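Local coordinates for protein trehalose-6-phosphate phosphatase (Candida albicans, PDB 5DXI) that belongs to the trehalose-phosphatase family of the HAD superfamily and binds a magnesium ion and a beryllium trifluoride ion, at residues W102-L105 against A106-F109; F188-K191 against G192-V195. One frame throughout, in Å; residues are numbered along the deposited sequence.

Overall arrangement
Both contacts are local, and each illustrates how an asparagine can hold backbone N-H groups that follow it, with OD1 taking one in contact 1 and two, one of them weakly, in contact 2. Contact 1, at the surface with its centre about 18 Å from the centre of the chain, ends the edge strand 103-104 of the mixed sheet in a pair of turns. Contact 2 lies deeper, its centre about 10 Å from that of the chain, and starts helix 191-199. Both include a bridging water; contact 1 adds overlapping beta turns, contact 2 a lysine bonded to beryllium trifluoride. The two touch through apolar packing, F109 CE2 lying 3.5 Å from V189 CG1 and L105 CD2 3.8 Å from I194 CD1.

Contact 1: residues W102-L105 against A106-F109; sequences WVNL and AASF
The side chain of N104 reaches A106 because its CG stands opposite the backbone nitrogen (chi1 -176°), while a nearly eclipsed amide (chi2 -4°) turns OD1 back over the chain that follows. In that position OD1 accepts from A106 N at 2.8 Å, the donor lying well above the plane of the amide, and this two-residue step is an Asx turn. The carbonyl of the same residue accepts too: A107 N reaches N104 O at 3.1 Å, closing a type I beta turn with a fairly straight N-H (156°). Backbone and side-chain oxygens of one asparagine thus hold successive N-H groups. The CB of A107 fills in alongside, 3.7 Å from N104 CG, so the amide has a methyl packed against it.

The turn marks the end of strand 103-104, an edge strand of the mixed sheet of this HAD fold, where V103 is backbone-bonded to M94 of the antiparallel strand 93-95 and, just beyond the strand, L105 pairs with C92. A second type I turn follows at once, overlapping the first at A106 and A107, and is closed by F109 N on A106 O at 2.9 Å. A water spans the bend: it donates to L105 O at 2.8 Å and accepts from S108 N at 3.0 Å, tying the end of the first segment to the outer part of the second turn. F109 folds back from the far end, its CE2 coming to 4.2 Å from L105 O at an oblique angle to the ring. The L105 side chain packs on M94 and on R197 of helix 191-199, while the ring of F109 rests on F188.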
# COMPACT_ATOMS: atom_id res chain seq x y z
N TRP A 102 15.16 5.52 9.09
CA TRP A 102 13.79 5.82 8.79
C TRP A 102 13.44 7.21 9.28
O TRP A 102 14.05 7.72 10.21
CB TRP A 102 12.88 4.82 9.49
CG TRP A 102 13.07 3.41 9.06
CD1 TRP A 102 14.10 2.57 9.42
CD2 TRP A 102 12.20 2.65 8.22
NE1 TRP A 102 13.92 1.33 8.84
CE2 TRP A 102 12.76 1.35 8.10
CE3 TRP A 102 11.00 2.93 7.55
CZ2 TRP A 102 12.17 0.35 7.34
CZ3 TRP A 102 10.39 1.92 6.80
CH2 TRP A 102 10.98 0.64 6.70
N VAL A 103 12.44 7.81 8.65
CA VAL A 103 11.77 8.99 9.20
C VAL A 103 10.46 8.54 9.85
O VAL A 103 9.67 7.83 9.23
CB VAL A 103 11.47 10.03 8.10
CG1 VAL A 103 10.68 11.20 8.68
CG2 VAL A 103 12.75 10.52 7.45
N ASN A 104 10.24 8.93 11.10
CA ASN A 104 8.95 8.67 11.75
C ASN A 104 8.00 9.83 11.53
O ASN A 104 8.06 10.82 12.26
CB ASN A 104 9.12 8.43 13.27
CG ASN A 104 7.81 8.07 13.95
OD1 ASN A 104 6.75 8.06 13.32
ND2 ASN A 104 7.87 7.75 15.24
N LEU A 105 7.08 9.68 10.58
CA LEU A 105 6.16 10.78 10.27
C LEU A 105 5.14 11.00 11.39
O LEU A 105 4.45 12.02 11.41
CB LEU A 105 5.44 10.54 8.93
CG LEU A 105 6.21 10.60 7.60
CD1 LEU A 105 7.28 9.53 7.43
CD2 LEU A 105 5.23 10.53 6.44
N ALA A 106 5.05 10.05 12.32
CA ALA A 106 4.10 10.19 13.42
C ALA A 106 4.80 10.55 14.74
O ALA A 106 4.18 10.53 15.80
CB ALA A 106 3.30 8.91 13.59
N ALA A 107 6.08 10.87 14.66
CA ALA A 107 6.91 11.08 15.85
C ALA A 107 6.33 12.15 16.80
O ALA A 107 6.58 12.12 18.00
CB ALA A 107 8.33 11.45 15.45
N SER A 108 5.59 13.10 16.26
CA SER A 108 5.07 14.19 17.09
C SER A 108 3.63 13.94 17.52
O SER A 108 3.04 14.75 18.24
CB SER A 108 5.18 15.52 16.34
OG SER A 108 4.34 15.53 15.20
N PHE A 109 3.05 12.83 17.07
CA PHE A 109 1.65 12.52 17.37
C PHE A 109 1.43 11.94 18.77
O PHE A 109 2.30 11.29 19.33
CB PHE A 109 1.06 11.56 16.32
CG PHE A 109 0.73 12.21 15.00
CD1 PHE A 109 0.32 13.54 14.95
CD2 PHE A 109 0.78 11.50 13.82
CE1 PHE A 109 0.00 14.14 13.74
CE2 PHE A 109 0.45 12.09 12.61
CZ PHE A 109 0.07 13.41 12.57
O HOH W 1 5.15 13.81 13.41

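Contact 2: residues F188-K191 against G192-V195; sequences FVNK and GEIV. With BEF (beryllium trifluoride ion), chain F.
N190 caps helix 191-199 at its N-terminus, with OD1 set over the first turn. Its CG sits between the backbone N and the carbonyl carbon (chi1 58°), which carries OD1 to 3.1 Å from E193 N, the donor above the amide plane; a weaker bond at 2.8 Å comes from G192 N. Inside the turn packing is close: K191 O takes the V195 N-H at 3.1 Å and is also grazed by V195 CG2 at 3.3 Å, while I194 CG1 lies 3.6 Å from N190 O.

The outer side is looser. F188 meets the helix only distantly, through its carbonyl near E193 CG, and a water links N190 ND2 to E193 OE2, accepting from the amide and donating to the carboxylate at 2.8 Å. That carboxylate has its own partner in a salt bridge with K196.

K191, next in the chain after the capping residue, leaves the helix start the other way, extended beyond CG, to place NZ 2.7 Å from F1 of beryllium trifluoride. A salt bridge to D237 and a bond to the I67 carbonyl also hold NZ, and together these partners restrict where the end of the lysine can lie.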
# COMPACT_ATOMS: atom_id res chain seq x y z
N PHE A 188 -3.93 11.18 10.42
CA PHE A 188 -3.26 12.13 9.54
C PHE A 188 -1.92 11.62 9.00
O PHE A 188 -1.20 12.37 8.35
CB PHE A 188 -3.09 13.47 10.27
CG PHE A 188 -4.40 14.09 10.65
CD1 PHE A 188 -5.23 14.64 9.67
CD2 PHE A 188 -4.83 14.11 11.97
CE1 PHE A 188 -6.46 15.20 10.02
CE2 PHE A 188 -6.05 14.67 12.31
CZ PHE A 188 -6.86 15.21 11.33
N VAL A 189 -1.60 10.36 9.27
CA VAL A 189 -0.61 9.61 8.50
C VAL A 189 -1.34 8.47 7.76
O VAL A 189 -2.23 7.84 8.33
CB VAL A 189 0.53 9.03 9.37
CG1 VAL A 189 1.47 10.12 9.88
CG2 VAL A 189 -0.03 8.20 10.52
N ASN A 190 -1.00 8.25 6.49
CA ASN A 190 -1.60 7.18 5.70
C ASN A 190 -0.84 6.99 4.38
O ASN A 190 0.02 7.81 4.04
CB ASN A 190 -3.07 7.47 5.40
CG ASN A 190 -3.27 8.79 4.67
OD1 ASN A 190 -3.03 8.89 3.46
ND2 ASN A 190 -3.73 9.81 5.40
N LYS A 191 -1.15 5.91 3.66
CA LYS A 191 -0.42 5.59 2.44
C LYS A 191 -0.61 6.67 1.36
O LYS A 191 0.24 6.84 0.49
CB LYS A 191 -0.85 4.22 1.90
CG LYS A 191 -0.46 3.01 2.77
CD LYS A 191 -0.55 1.70 1.97
CE LYS A 191 -0.06 0.47 2.77
NZ LYS A 191 -0.16 -0.77 1.92
N GLY A 192 -1.72 7.40 1.42
CA GLY A 192 -1.96 8.49 0.49
C GLY A 192 -0.98 9.65 0.66
O GLY A 192 -0.54 10.24 -0.32
N GLU A 193 -0.61 9.94 1.91
CA GLU A 193 0.41 10.96 2.20
C GLU A 193 1.76 10.56 1.62
O GLU A 193 2.48 11.40 1.07
CB GLU A 193 0.58 11.15 3.71
CG GLU A 193 -0.30 12.19 4.32
CD GLU A 193 -0.14 13.54 3.64
OE1 GLU A 193 1.00 14.06 3.55
OE2 GLU A 193 -1.18 14.05 3.19
N ILE A 194 2.10 9.29 1.80
CA ILE A 194 3.35 8.75 1.29
C ILE A 194 3.42 8.94 -0.23
O ILE A 194 4.43 9.40 -0.76
CB ILE A 194 3.52 7.23 1.63
CG1 ILE A 194 3.40 6.99 3.13
CG2 ILE A 194 4.86 6.69 1.13
CD1 ILE A 194 4.47 7.69 3.96
N VAL A 195 2.33 8.58 -0.91
CA VAL A 195 2.29 8.67 -2.35
C VAL A 195 2.45 10.14 -2.80
O VAL A 195 3.20 10.43 -3.74
CB VAL A 195 0.99 8.08 -2.90
CG1 VAL A 195 0.82 8.46 -4.35
CG2 VAL A 195 1.02 6.55 -2.74
BE BEF F . 0.37 -3.88 1.76
F1 BEF F . -0.18 -3.13 3.26
F2 BEF F . -0.44 -5.37 2.25
F3 BEF F . 1.87 -4.51 2.44
O HOH W 2 -3.37 12.93 4.56